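Side-chain contacts in techylectin-5A (Tachypleus tridentatus, PDB 1JC9), which agglutinates bacteria and human erythrocytes in the innate immunity of the horseshoe crab by recognising acetyl groups on their surfaces: residues Lys107-Tyr112 and Tyr167-His172; Asp198-Thr201 and His205-Gln208; Gln208-Gly213 and Arg218-Asn223; Asp238-Arg243 and His249-Gln254. One frame throughout, in Å; residues are numbered along the deposited sequence.

Contact 1. Residues Lys107-Tyr112 and Tyr167-His172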
loop_
_atom_site.group_PDB
_atom_site.type_symbol
_atom_site.label_atom_id
_atom_site.label_comp_id
_atom_site.label_asym_id
_atom_site.label_seq_id
_atom_site.Cartn_x
_atom_site.Cartn_y
_atom_site.Cartn_z
ATOM N N LYS A 107 11.554 -7.308 4.185
ATOM C CA LYS A 107 12.607 -6.406 4.645
ATOM C C LYS A 107 12.344 -5.821 6.025
ATOM O O LYS A 107 11.214 -5.812 6.496
ATOM C CB LYS A 107 12.787 -5.259 3.645
ATOM C CG LYS A 107 13.189 -5.691 2.240
ATOM C CD LYS A 107 13.651 -4.490 1.426
ATOM C CE LYS A 107 13.917 -4.846 -0.030
ATOM N NZ LYS A 107 14.860 -5.991 -0.155
ATOM N N PRO A 108 13.395 -5.307 6.686
ATOM C CA PRO A 108 13.295 -4.711 8.022
ATOM C C PRO A 108 12.716 -3.298 8.069
ATOM O O PRO A 108 12.493 -2.663 7.038
ATOM C CB PRO A 108 14.735 -4.751 8.518
ATOM C CG PRO A 108 15.497 -4.480 7.263
ATOM C CD PRO A 108 14.806 -5.389 6.262
ATOM N N TRP A 109 12.492 -2.824 9.292
ATOM C CA TRP A 109 11.929 -1.506 9.572
ATOM C C TRP A 109 12.555 -0.357 8.788
ATOM O O TRP A 109 11.843 0.482 8.228
ATOM C CB TRP A 109 12.036 -1.223 11.073
ATOM C CG TRP A 109 11.350 0.033 11.530
ATOM C CD1 TRP A 109 11.899 1.280 11.636
ATOM C CD2 TRP A 109 9.992 0.153 11.971
ATOM N NE1 TRP A 109 10.969 2.167 12.123
ATOM C CE2 TRP A 109 9.790 1.502 12.336
ATOM C CE3 TRP A 109 8.927 -0.750 12.097
ATOM C CZ2 TRP A 109 8.564 1.971 12.820
ATOM C CZ3 TRP A 109 7.710 -0.285 12.577
ATOM C CH2 TRP A 109 7.540 1.064 12.934
ATOM N N LYS A 110 13.883 -0.310 8.746
ATOM C CA LYS A 110 14.566 0.763 8.033
ATOM C C LYS A 110 14.154 0.862 6.564
ATOM O O LYS A 110 13.956 1.958 6.037
ATOM C CB LYS A 110 16.083 0.586 8.117
ATOM C CG LYS A 110 16.850 1.694 7.400
ATOM C CD LYS A 110 18.355 1.547 7.537
ATOM C CE LYS A 110 19.070 2.695 6.836
ATOM N NZ LYS A 110 20.547 2.606 6.983
ATOM N N ASN A 111 14.031 -0.281 5.900
ATOM C CA ASN A 111 13.649 -0.296 4.493
ATOM C C ASN A 111 12.218 0.185 4.287
ATOM O O ASN A 111 11.929 0.921 3.341
ATOM C CB ASN A 111 13.822 -1.704 3.921
ATOM C CG ASN A 111 15.281 -2.107 3.813
ATOM O OD1 ASN A 111 16.039 -1.532 3.029
ATOM N ND2 ASN A 111 15.686 -3.088 4.607
ATOM N N TYR A 112 11.319 -0.231 5.173
ATOM C CA TYR A 112 9.930 0.188 5.066
ATOM C C TYR A 112 9.774 1.658 5.422
ATOM O O TYR A 112 8.867 2.335 4.936
ATOM C CB TYR A 112 9.049 -0.692 5.952
ATOM C CG TYR A 112 8.540 -1.905 5.213
ATOM C CD1 TYR A 112 7.478 -1.794 4.317
ATOM C CD2 TYR A 112 9.160 -3.146 5.351
ATOM C CE1 TYR A 112 7.042 -2.888 3.570
ATOM C CE2 TYR A 112 8.732 -4.254 4.603
ATOM C CZ TYR A 112 7.674 -4.113 3.714
ATOM O OH TYR A 112 7.251 -5.187 2.954
ATOM N N TYR A 167 4.874 7.209 16.597
ATOM C CA TYR A 167 3.629 6.520 16.888
ATOM C C TYR A 167 3.526 5.228 16.103
ATOM O O TYR A 167 2.434 4.695 15.905
ATOM C CB TYR A 167 2.450 7.438 16.579
ATOM C CG TYR A 167 2.366 8.579 17.557
ATOM C CD1 TYR A 167 1.817 8.390 18.825
ATOM C CD2 TYR A 167 2.914 9.827 17.252
ATOM C CE1 TYR A 167 1.820 9.415 19.771
ATOM C CE2 TYR A 167 2.923 10.858 18.193
ATOM C CZ TYR A 167 2.375 10.640 19.449
ATOM O OH TYR A 167 2.392 11.643 20.390
ATOM N N LEU A 168 4.676 4.739 15.649
ATOM C CA LEU A 168 4.765 3.490 14.901
ATOM C C LEU A 168 3.871 3.410 13.654
ATOM O O LEU A 168 3.316 2.355 13.348
ATOM C CB LEU A 168 4.460 2.318 15.841
ATOM C CG LEU A 168 5.265 2.301 17.148
ATOM C CD1 LEU A 168 4.808 1.141 18.012
ATOM C CD2 LEU A 168 6.753 2.186 16.845
ATOM N N TYR A 169 3.743 4.528 12.943
ATOM C CA TYR A 169 2.941 4.594 11.720
ATOM C C TYR A 169 1.550 3.974 11.875
ATOM O O TYR A 169 1.067 3.265 10.990
ATOM C CB TYR A 169 3.695 3.903 10.581
ATOM C CG TYR A 169 5.090 4.455 10.353
ATOM C CD1 TYR A 169 5.289 5.801 10.030
ATOM C CD2 TYR A 169 6.210 3.626 10.440
ATOM C CE1 TYR A 169 6.571 6.306 9.796
ATOM C CE2 TYR A 169 7.492 4.120 10.209
ATOM C CZ TYR A 169 7.666 5.458 9.885
ATOM O OH TYR A 169 8.933 5.940 9.635
ATOM N N CYS A 170 0.902 4.260 12.999
ATOM C CA CYS A 170 -0.426 3.729 13.274
ATOM C C CYS A 170 -1.405 4.071 12.149
ATOM O O CYS A 170 -1.465 5.214 11.693
ATOM C CB CYS A 170 -0.942 4.285 14.599
ATOM S SG CYS A 170 -2.402 3.435 15.197
ATOM N N LEU A 171 -2.181 3.076 11.726
ATOM C CA LEU A 171 -3.140 3.234 10.632
ATOM C C LEU A 171 -4.514 3.798 11.004
ATOM O O LEU A 171 -5.073 3.462 12.043
ATOM C CB LEU A 171 -3.342 1.884 9.942
ATOM C CG LEU A 171 -4.370 1.825 8.807
ATOM C CD1 LEU A 171 -3.836 2.546 7.575
ATOM C CD2 LEU A 171 -4.657 0.373 8.475
ATOM N N HIS A 172 -5.046 4.648 10.128
ATOM C CA HIS A 172 -6.366 5.256 10.291
ATOM C C HIS A 172 -7.119 5.135 8.963
ATOM O O HIS A 172 -6.630 5.586 7.930
ATOM C CB HIS A 172 -6.240 6.741 10.641
ATOM C CG HIS A 172 -5.696 7.001 12.010
ATOM N ND1 HIS A 172 -6.499 7.069 13.128
ATOM C CD2 HIS A 172 -4.428 7.187 12.443
ATOM C CE1 HIS A 172 -5.747 7.287 14.193
ATOM N NE2 HIS A 172 -4.487 7.361 13.805
#
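The indole of Trp109 and the phenol ring of Tyr169 lie nearly flat to one another, their planes 28° apart, but they are slid so far that they barely overlap: the centroids of the six-membered indole ring and the phenol are 5.5 Å apart. Tyr169 CD2 and CE2 sit obliquely against Trp109 CZ2 and CH2, the closest pair being Trp109 CZ2 and Tyr169 CE2 at 3.5 Å. From the other side of the indole plane, the methyl CD2 of Leu168 approaches Trp109 CH2 to 4.1 Å. Trp109 reaches across because chi1 (-173°) turns its CG away from the backbone N, carrying the ring out from the first turn of helix 109-114 towards the loop just ahead of strand 171-172. Leu168 and Tyr169 both have left-handed backbone angles, and this turn in the loop sets their two side chains against the same indole. The polar ends look elsewhere: Trp109 NE1 donates to Glu165, and Tyr169 OH is hydrogen-bonded to Asp128. Within this fibrinogen-like domain, helix and loop therefore meet through carbon alone, while the ring nitrogen and the hydroxyl, each tied to a carboxylate, probably help to set how the two aromatic groups are turned.

Contact 2. Residues Asp198-Thr201 and His205-Gln208. With CA (calcium ion), chain C.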
loop_
_atom_site.group_PDB
_atom_site.type_symbol
_atom_site.label_atom_id
_atom_site.label_comp_id
_atom_site.label_asym_id
_atom_site.label_seq_id
_atom_site.Cartn_x
_atom_site.Cartn_y
_atom_site.Cartn_z
ATOM N N ASP A 198 8.213 -6.310 16.328
ATOM C CA ASP A 198 6.873 -6.810 16.625
ATOM C C ASP A 198 6.036 -5.784 17.384
ATOM O O ASP A 198 6.247 -5.562 18.578
ATOM C CB ASP A 198 6.968 -8.086 17.467
ATOM C CG ASP A 198 5.617 -8.738 17.704
ATOM O OD1 ASP A 198 4.596 -8.020 17.754
ATOM O OD2 ASP A 198 5.575 -9.975 17.860
ATOM N N HIS A 199 5.076 -5.174 16.695
ATOM C CA HIS A 199 4.203 -4.187 17.313
ATOM C C HIS A 199 2.742 -4.623 17.216
ATOM O O HIS A 199 1.835 -3.826 17.459
ATOM C CB HIS A 199 4.379 -2.832 16.623
ATOM C CG HIS A 199 5.753 -2.255 16.762
ATOM N ND1 HIS A 199 6.409 -1.638 15.719
ATOM C CD2 HIS A 199 6.588 -2.178 17.826
ATOM C CE1 HIS A 199 7.587 -1.208 16.133
ATOM N NE2 HIS A 199 7.720 -1.522 17.408
ATOM N N ASP A 200 2.509 -5.883 16.861
ATOM C CA ASP A 200 1.142 -6.375 16.722
ATOM C C ASP A 200 0.503 -6.727 18.072
ATOM O O ASP A 200 1.112 -6.530 19.126
ATOM C CB ASP A 200 1.109 -7.580 15.770
ATOM C CG ASP A 200 1.879 -8.775 16.301
ATOM O OD1 ASP A 200 2.725 -9.315 15.555
ATOM O OD2 ASP A 200 1.630 -9.184 17.457
ATOM N N THR A 201 -0.726 -7.232 18.040
ATOM C CA THR A 201 -1.431 -7.584 19.269
ATOM C C THR A 201 -1.610 -9.090 19.411
ATOM O O THR A 201 -2.616 -9.559 19.944
ATOM C CB THR A 201 -2.819 -6.931 19.316
ATOM O OG1 THR A 201 -3.628 -7.450 18.252
ATOM C CG2 THR A 201 -2.699 -5.425 19.172
ATOM N N HIS A 205 4.884 -13.481 16.466
ATOM C CA HIS A 205 5.467 -12.424 15.652
ATOM C C HIS A 205 4.799 -12.537 14.280
ATOM O O HIS A 205 5.262 -13.276 13.409
ATOM C CB HIS A 205 6.977 -12.656 15.524
ATOM C CG HIS A 205 7.754 -11.441 15.121
ATOM N ND1 HIS A 205 7.290 -10.526 14.200
ATOM C CD2 HIS A 205 8.990 -11.017 15.481
ATOM C CE1 HIS A 205 8.206 -9.592 14.010
ATOM N NE2 HIS A 205 9.248 -9.867 14.775
ATOM N N CYS A 206 3.700 -11.814 14.097
ATOM C CA CYS A 206 2.958 -11.847 12.842
ATOM C C CYS A 206 3.817 -11.626 11.597
ATOM O O CYS A 206 3.682 -12.349 10.611
ATOM C CB CYS A 206 1.843 -10.800 12.860
ATOM S SG CYS A 206 0.443 -11.111 13.984
ATOM N N ALA A 207 4.692 -10.627 11.643
ATOM C CA ALA A 207 5.548 -10.301 10.504
ATOM C C ALA A 207 6.483 -11.433 10.095
ATOM O O ALA A 207 6.735 -11.636 8.906
ATOM C CB ALA A 207 6.357 -9.039 10.803
ATOM N N GLN A 208 7.010 -12.167 11.071
ATOM C CA GLN A 208 7.905 -13.271 10.756
ATOM C C GLN A 208 7.138 -14.472 10.213
ATOM O O GLN A 208 7.661 -15.236 9.407
ATOM C CB GLN A 208 8.716 -13.675 11.989
ATOM C CG GLN A 208 9.715 -12.608 12.413
ATOM C CD GLN A 208 10.733 -13.114 13.420
ATOM O OE1 GLN A 208 11.618 -12.369 13.851
ATOM N NE2 GLN A 208 10.618 -14.385 13.796
HETATM CA CA CA C . 3.429 -10.111 18.683
HETATM O O HOH W 1 5.006 -8.791 13.882
HETATM O O HOH W 2 2.857 -8.405 20.116
HETATM O O HOH W 3 4.697 -11.048 20.748
#
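The chain doubles back between Asp198 and His205, whose CA atoms come within 5.9 Å, and enters helix 206-210 with His205 at the N-cap position. Asp198 then meets His205 face on: its CB sits 3.9 Å from the centroid of the imidazole, almost on the ring normal, a CH-pi contact, while CG of Gln208 lies over the opposite face. With CG anti to the backbone N (chi1 -175°), the carboxylate of Asp198 extends past the ring to the calcium ion and binds it through both oxygens, OD2 at 2.3 Å and OD1 at 2.6 Å from the metal. OD1 also accepts from the backbone N of Asp200, 3.1 Å away, closing an Asx turn that brings the second aspartate round to the same ion. This is the calcium loop of the fibrinogen-like domain; His202 and Thr204 complete the protein ligands through their carbonyl oxygens, and two waters fill the remaining places. One of these waters is also held by Asp200 O. Asp200 divides its carboxylate between two tasks. OD2 binds calcium at 2.4 Å, whereas OD1 takes the N-H of Cys206 in the first turn of the helix, 3.1 Å from Cys206 N, on the syn side but 26° out of the carboxylate plane. A further water donates to Asp200 OD1, accepts from Ala207 N and makes a weaker bond with His205 ND1. Cys206 SG, 3.3 Å from Asp200 OD1, continues into the disulfide with Cys219.

Contact 3. Residues Gln208-Gly213 and Arg218-Asn223. With NAG (2-acetamido-2-deoxy-beta-D-glucopyranose), chain B.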
loop_
_atom_site.group_PDB
_atom_site.type_symbol
_atom_site.label_atom_id
_atom_site.label_comp_id
_atom_site.label_asym_id
_atom_site.label_seq_id
_atom_site.Cartn_x
_atom_site.Cartn_y
_atom_site.Cartn_z
ATOM N N GLN A 208 7.010 -12.167 11.071
ATOM C CA GLN A 208 7.905 -13.271 10.756
ATOM C C GLN A 208 7.138 -14.472 10.213
ATOM O O GLN A 208 7.661 -15.236 9.407
ATOM C CB GLN A 208 8.716 -13.675 11.989
ATOM C CG GLN A 208 9.715 -12.608 12.413
ATOM C CD GLN A 208 10.733 -13.114 13.420
ATOM O OE1 GLN A 208 11.618 -12.369 13.851
ATOM N NE2 GLN A 208 10.618 -14.385 13.796
ATOM N N THR A 209 5.892 -14.621 10.644
ATOM C CA THR A 209 5.063 -15.728 10.187
ATOM C C THR A 209 4.486 -15.457 8.803
ATOM O O THR A 209 4.520 -16.325 7.933
ATOM C CB THR A 209 3.884 -15.990 11.152
ATOM O OG1 THR A 209 4.387 -16.229 12.472
ATOM C CG2 THR A 209 3.078 -17.208 10.695
ATOM N N TYR A 210 3.974 -14.245 8.601
ATOM C CA TYR A 210 3.356 -13.881 7.333
ATOM C C TYR A 210 4.215 -13.097 6.342
ATOM O O TYR A 210 3.736 -12.637 5.302
ATOM C CB TYR A 210 2.016 -13.215 7.628
ATOM C CG TYR A 210 1.143 -14.182 8.396
ATOM C CD1 TYR A 210 0.706 -15.370 7.801
ATOM C CD2 TYR A 210 0.839 -13.975 9.740
ATOM C CE1 TYR A 210 0.001 -16.327 8.525
ATOM C CE2 TYR A 210 0.130 -14.930 10.473
ATOM C CZ TYR A 210 -0.281 -16.104 9.856
ATOM O OH TYR A 210 -0.962 -17.065 10.571
ATOM N N LYS A 211 5.490 -12.952 6.689
ATOM C CA LYS A 211 6.506 -12.361 5.820
ATOM C C LYS A 211 6.487 -10.930 5.285
ATOM O O LYS A 211 7.233 -10.628 4.354
ATOM C CB LYS A 211 6.687 -13.304 4.626
ATOM C CG LYS A 211 6.911 -14.755 5.023
ATOM C CD LYS A 211 8.176 -14.903 5.854
ATOM C CE LYS A 211 8.488 -16.362 6.165
ATOM N NZ LYS A 211 7.504 -16.956 7.110
ATOM N N GLY A 212 5.674 -10.041 5.836
ATOM C CA GLY A 212 5.689 -8.694 5.298
ATOM C C GLY A 212 5.789 -7.587 6.326
ATOM O O GLY A 212 5.961 -7.842 7.515
ATOM N N GLY A 213 5.717 -6.353 5.841
ATOM C CA GLY A 213 5.721 -5.186 6.698
ATOM C C GLY A 213 4.280 -4.738 6.548
ATOM O O GLY A 213 3.863 -4.364 5.450
ATOM N N ARG A 218 -3.960 -9.804 14.410
ATOM C CA ARG A 218 -3.869 -11.149 14.983
ATOM C C ARG A 218 -4.251 -12.258 13.992
ATOM O O ARG A 218 -5.063 -13.113 14.337
ATOM C CB ARG A 218 -4.814 -11.276 16.176
ATOM C CG ARG A 218 -4.443 -10.530 17.432
ATOM C CD ARG A 218 -5.677 -10.457 18.331
ATOM N NE ARG A 218 -5.355 -10.360 19.753
ATOM C CZ ARG A 218 -4.864 -11.361 20.479
ATOM N NH1 ARG A 218 -4.634 -12.545 19.919
ATOM N NH2 ARG A 218 -4.609 -11.183 21.768
ATOM N N CYS A 219 -3.681 -12.289 12.787
ATOM C CA CYS A 219 -2.684 -11.341 12.320
ATOM C C CYS A 219 -3.174 -10.467 11.164
ATOM O O CYS A 219 -2.885 -9.265 11.126
ATOM C CB CYS A 219 -1.438 -12.096 11.872
ATOM S SG CYS A 219 -0.405 -12.780 13.207
ATOM N N HIS A 220 -3.907 -11.060 10.218
ATOM C CA HIS A 220 -4.384 -10.284 9.072
ATOM C C HIS A 220 -5.515 -10.907 8.269
ATOM O O HIS A 220 -5.845 -12.085 8.424
ATOM C CB HIS A 220 -3.226 -10.031 8.101
ATOM C CG HIS A 220 -2.878 -11.221 7.261
ATOM N ND1 HIS A 220 -3.702 -11.693 6.259
ATOM C CD2 HIS A 220 -1.813 -12.058 7.296
ATOM C CE1 HIS A 220 -3.159 -12.766 5.712
ATOM N NE2 HIS A 220 -2.013 -13.010 6.323
ATOM N N GLU A 221 -6.092 -10.083 7.397
ATOM C CA GLU A 221 -7.136 -10.499 6.474
ATOM C C GLU A 221 -6.621 -10.077 5.096
ATOM O O GLU A 221 -7.094 -10.558 4.067
ATOM C CB GLU A 221 -8.473 -9.827 6.791
ATOM C CG GLU A 221 -9.052 -10.244 8.136
ATOM C CD GLU A 221 -10.563 -10.124 8.191
ATOM O OE1 GLU A 221 -11.098 -9.031 7.914
ATOM O OE2 GLU A 221 -11.221 -11.135 8.513
ATOM N N SER A 222 -5.647 -9.165 5.090
ATOM C CA SER A 222 -4.998 -8.706 3.855
ATOM C C SER A 222 -3.497 -8.687 4.149
ATOM O O SER A 222 -3.083 -8.314 5.245
ATOM C CB SER A 222 -5.499 -7.316 3.430
ATOM O OG SER A 222 -5.340 -6.349 4.448
ATOM N N ASN A 223 -2.684 -9.092 3.177
ATOM C CA ASN A 223 -1.237 -9.175 3.380
ATOM C C ASN A 223 -0.513 -8.853 2.074
ATOM O O ASN A 223 0.324 -9.624 1.610
ATOM C CB ASN A 223 -0.906 -10.605 3.852
ATOM C CG ASN A 223 0.515 -10.759 4.360
ATOM O OD1 ASN A 223 0.991 -9.965 5.169
ATOM N ND2 ASN A 223 1.192 -11.805 3.905
HETATM C C1 NAG B . -7.621 -15.290 11.306
HETATM C C2 NAG B . -6.084 -15.628 11.599
HETATM C C3 NAG B . -6.028 -16.934 12.480
HETATM C C4 NAG B . -6.723 -16.592 13.778
HETATM C C5 NAG B . -8.210 -16.199 13.456
HETATM C C6 NAG B . -8.980 -15.808 14.720
HETATM C C7 NAG B . -4.435 -14.929 9.976
HETATM C C8 NAG B . -3.676 -15.085 8.696
HETATM N N2 NAG B . -5.392 -15.864 10.322
HETATM O O1 NAG B . -7.801 -14.089 10.491
HETATM O O3 NAG B . -4.679 -17.286 12.784
HETATM O O4 NAG B . -6.705 -17.763 14.671
HETATM O O5 NAG B . -8.312 -15.053 12.556
HETATM O O6 NAG B . -10.311 -15.479 14.212
HETATM O O7 NAG B . -4.165 -13.936 10.696
#
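Tyr210 and His220 form a T-shaped pair in the acetyl-binding pocket of this fibrinogen-like lectin. The imidazole points its edge at the face of the phenol, planes at 89°, with His220 CD2 3.8 Å from Tyr210 CG. In the angle between the rings sits the acetyl methyl of the bound N-acetylglucosamine: C8 lies over a face of each, 3.6 Å from His220 NE2 and 3.7 Å from Tyr210 CZ. On the other side of the imidazole, Asn223 CB packs over the ring centre, and His220 NE2 is bonded to Ala237 O, so both tilt and rotation of the ring are held. Cys219 approaches Tyr210 at its edge, its SG 3.5 Å from CE2, a sulfur-aromatic contact made by half of the disulfide to Cys206. The side chain of Asn223 is swung opposite its own backbone nitrogen (chi1 -169°), which takes ND2 to Tyr210 O, 3.0 Å away in the carbonyl plane; ND2 also donates to Gly239 O, and OD1 is bonded to Tyr216 OH. The peptide before Cys219 is cis, and two successive amides grip the acetyl oxygen O7 of the sugar: Cys219 N at 2.7 Å and His220 N at 2.9 Å.

Contact 4. Residues Asp238-Arg243 and His249-Gln254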
loop_
_atom_site.group_PDB
_atom_site.type_symbol
_atom_site.label_atom_id
_atom_site.label_comp_id
_atom_site.label_asym_id
_atom_site.label_seq_id
_atom_site.Cartn_x
_atom_site.Cartn_y
_atom_site.Cartn_z
ATOM N N ASP A 238 0.634 -16.753 3.724
ATOM C CA ASP A 238 1.878 -15.991 3.698
ATOM C C ASP A 238 2.204 -15.333 2.363
ATOM O O ASP A 238 3.307 -14.831 2.168
ATOM C CB ASP A 238 3.043 -16.863 4.179
ATOM C CG ASP A 238 3.171 -18.158 3.409
ATOM O OD1 ASP A 238 2.218 -18.537 2.694
ATOM O OD2 ASP A 238 4.231 -18.806 3.532
ATOM N N GLY A 239 1.235 -15.331 1.450
ATOM C CA GLY A 239 1.422 -14.696 0.155
ATOM C C GLY A 239 0.638 -13.388 0.121
ATOM O O GLY A 239 0.222 -12.906 1.177
ATOM N N ILE A 240 0.444 -12.818 -1.072
ATOM C CA ILE A 240 -0.303 -11.561 -1.251
ATOM C C ILE A 240 -1.795 -11.881 -1.135
ATOM O O ILE A 240 -2.474 -12.069 -2.142
ATOM C CB ILE A 240 -0.058 -10.948 -2.665
ATOM C CG1 ILE A 240 1.441 -10.888 -2.976
ATOM C CG2 ILE A 240 -0.680 -9.556 -2.754
ATOM C CD1 ILE A 240 2.244 -10.167 -1.957
ATOM N N GLU A 241 -2.307 -11.920 0.091
ATOM C CA GLU A 241 -3.703 -12.279 0.325
ATOM C C GLU A 241 -4.708 -11.149 0.526
ATOM O O GLU A 241 -4.387 -10.079 1.050
ATOM C CB GLU A 241 -3.805 -13.183 1.561
ATOM C CG GLU A 241 -2.686 -14.214 1.752
ATOM C CD GLU A 241 -2.762 -15.367 0.769
ATOM O OE1 GLU A 241 -3.892 -15.805 0.446
ATOM O OE2 GLU A 241 -1.688 -15.844 0.334
ATOM N N TRP A 242 -5.937 -11.416 0.105
ATOM C CA TRP A 242 -7.055 -10.504 0.306
ATOM C C TRP A 242 -8.171 -11.498 0.596
ATOM O O TRP A 242 -8.890 -11.952 -0.294
ATOM C CB TRP A 242 -7.356 -9.667 -0.936
ATOM C CG TRP A 242 -8.361 -8.583 -0.646
ATOM C CD1 TRP A 242 -9.723 -8.682 -0.719
ATOM C CD2 TRP A 242 -8.083 -7.255 -0.174
ATOM N NE1 TRP A 242 -10.309 -7.502 -0.323
ATOM C CE2 TRP A 242 -9.325 -6.610 0.018
ATOM C CE3 TRP A 242 -6.903 -6.550 0.107
ATOM C CZ2 TRP A 242 -9.423 -5.287 0.480
ATOM C CZ3 TRP A 242 -6.999 -5.237 0.566
ATOM C CH2 TRP A 242 -8.254 -4.619 0.747
ATOM N N ARG A 243 -8.266 -11.856 1.868
ATOM C CA ARG A 243 -9.219 -12.842 2.354
ATOM C C ARG A 243 -10.638 -12.828 1.801
ATOM O O ARG A 243 -11.139 -13.864 1.360
ATOM C CB ARG A 243 -9.287 -12.777 3.879
ATOM C CG ARG A 243 -10.169 -13.855 4.486
ATOM C CD ARG A 243 -10.335 -13.650 5.970
ATOM N NE ARG A 243 -11.195 -14.667 6.559
ATOM C CZ ARG A 243 -11.411 -14.798 7.865
ATOM N NH1 ARG A 243 -10.825 -13.970 8.726
ATOM N NH2 ARG A 243 -12.212 -15.758 8.310
ATOM N N HIS A 249 -5.263 -18.896 0.656
ATOM C CA HIS A 249 -4.356 -19.740 -0.119
ATOM C C HIS A 249 -4.214 -19.298 -1.571
ATOM O O HIS A 249 -4.052 -20.128 -2.469
ATOM C CB HIS A 249 -4.828 -21.197 -0.065
ATOM C CG HIS A 249 -4.599 -21.856 1.259
ATOM N ND1 HIS A 249 -3.396 -22.437 1.603
ATOM C CD2 HIS A 249 -5.409 -22.005 2.335
ATOM C CE1 HIS A 249 -3.476 -22.915 2.833
ATOM N NE2 HIS A 249 -4.688 -22.665 3.299
ATOM N N TYR A 250 -4.267 -17.989 -1.798
ATOM C CA TYR A 250 -4.148 -17.452 -3.146
ATOM C C TYR A 250 -3.396 -16.121 -3.113
ATOM O O TYR A 250 -3.894 -15.117 -2.588
ATOM C CB TYR A 250 -5.542 -17.267 -3.759
ATOM C CG TYR A 250 -5.533 -17.026 -5.254
ATOM C CD1 TYR A 250 -5.162 -15.792 -5.782
ATOM C CD2 TYR A 250 -5.875 -18.049 -6.143
ATOM C CE1 TYR A 250 -5.129 -15.578 -7.156
ATOM C CE2 TYR A 250 -5.843 -17.848 -7.522
ATOM C CZ TYR A 250 -5.469 -16.611 -8.022
ATOM O OH TYR A 250 -5.420 -16.412 -9.384
ATOM N N SER A 251 -2.193 -16.130 -3.677
ATOM C CA SER A 251 -1.341 -14.950 -3.727
ATOM C C SER A 251 -1.610 -14.198 -5.029
ATOM O O SER A 251 -1.204 -14.647 -6.108
ATOM C CB SER A 251 0.130 -15.377 -3.654
ATOM O OG SER A 251 1.002 -14.263 -3.607
ATOM N N LEU A 252 -2.293 -13.056 -4.925
ATOM C CA LEU A 252 -2.625 -12.253 -6.102
ATOM C C LEU A 252 -1.370 -11.886 -6.896
ATOM O O LEU A 252 -0.357 -11.467 -6.333
ATOM C CB LEU A 252 -3.396 -10.991 -5.678
ATOM C CG LEU A 252 -4.754 -11.254 -5.010
ATOM C CD1 LEU A 252 -5.251 -10.002 -4.316
ATOM C CD2 LEU A 252 -5.764 -11.729 -6.049
ATOM N N PRO A 253 -1.416 -12.058 -8.223
ATOM C CA PRO A 253 -0.266 -11.743 -9.075
ATOM C C PRO A 253 0.002 -10.255 -9.293
ATOM O O PRO A 253 1.129 -9.868 -9.606
ATOM C CB PRO A 253 -0.598 -12.475 -10.374
ATOM C CG PRO A 253 -2.085 -12.387 -10.428
ATOM C CD PRO A 253 -2.493 -12.694 -9.004
ATOM N N GLN A 254 -1.024 -9.424 -9.143
ATOM C CA GLN A 254 -0.854 -7.981 -9.324
ATOM C C GLN A 254 -1.760 -7.166 -8.419
ATOM O O GLN A 254 -2.972 -7.366 -8.408
ATOM C CB GLN A 254 -1.139 -7.572 -10.769
ATOM C CG GLN A 254 -0.135 -8.065 -11.782
ATOM C CD GLN A 254 -0.340 -7.425 -13.138
ATOM O OE1 GLN A 254 -0.174 -6.214 -13.298
ATOM N NE2 GLN A 254 -0.713 -8.232 -14.124
HETATM O O HOH W 4 -6.094 -14.143 -1.182
#
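Behind the sugar pocket, the loop that leads into helix 243-246 crosses the beginning of the long strand 250-261, the two touching parts running 80° apart. Ile240, the centre of an inverse gamma turn, is held at both ends of its backbone. Its N-H goes to the hydroxyl oxygen of Ser251, 3.0 Å from Ile240 N to Ser251 OG, and its carbonyl oxygen takes the N-H of Leu252, also 3.0 Å from O to N. A chi1 of -176° points the Ser251 hydroxyl away from that residue's nitrogen and at Ile240, and OG has a second partner in Leu229 N. Gly239 passes close by, its CA 3.8 Å from the same Ser251 OG. Glu241 starts out away from the strand and curls back: a bend at chi2 (-72°) carries OE1 to the N-H of Tyr250, which meets it on the syn lone pair with 3.2 Å between Tyr250 N and Glu241 OE1. The other oxygen, OE2, is bonded to His233 NE2, so the buried carboxylate has a partner on each oxygen. A water accepts from Trp242 N and lies 2.8 Å from Tyr250 O. On the apolar side, Leu252 sets CD1 4.0 Å from Trp242 CB, and the indole continues inward to strands 139-146 and 152-162. In this fibrinogen-like domain the crossing joins the binding loop, which carries Tyr236, Ala237 and Arg243 of the acetyl-sugar pocket, to strand 250-261 of the antiparallel sheet.

How the contacts relate
Following the chain, contact 1 closes the longest loop, bringing helix 109-114 to the turn before strand 171-172. Contacts 2, 3 and 4 come later, each closing a short loop. None encloses another, but contacts 2 and 3 adjoin at Gln208 and share helix 206-210. Contact 1 reaches contact 2 through His199, which packs against both Trp109 and Leu168, and contact 3 where Tyr112 packs against Gly213. Contacts 2 and 3 are joined by the Cys206–Cys219 disulfide, linking the calcium loop to the sugar pocket. Contact 3 meets contact 4 through the salt bridge between Glu221 and Arg243, and contact 4 carries the series on to strand 250-261 of the sheet.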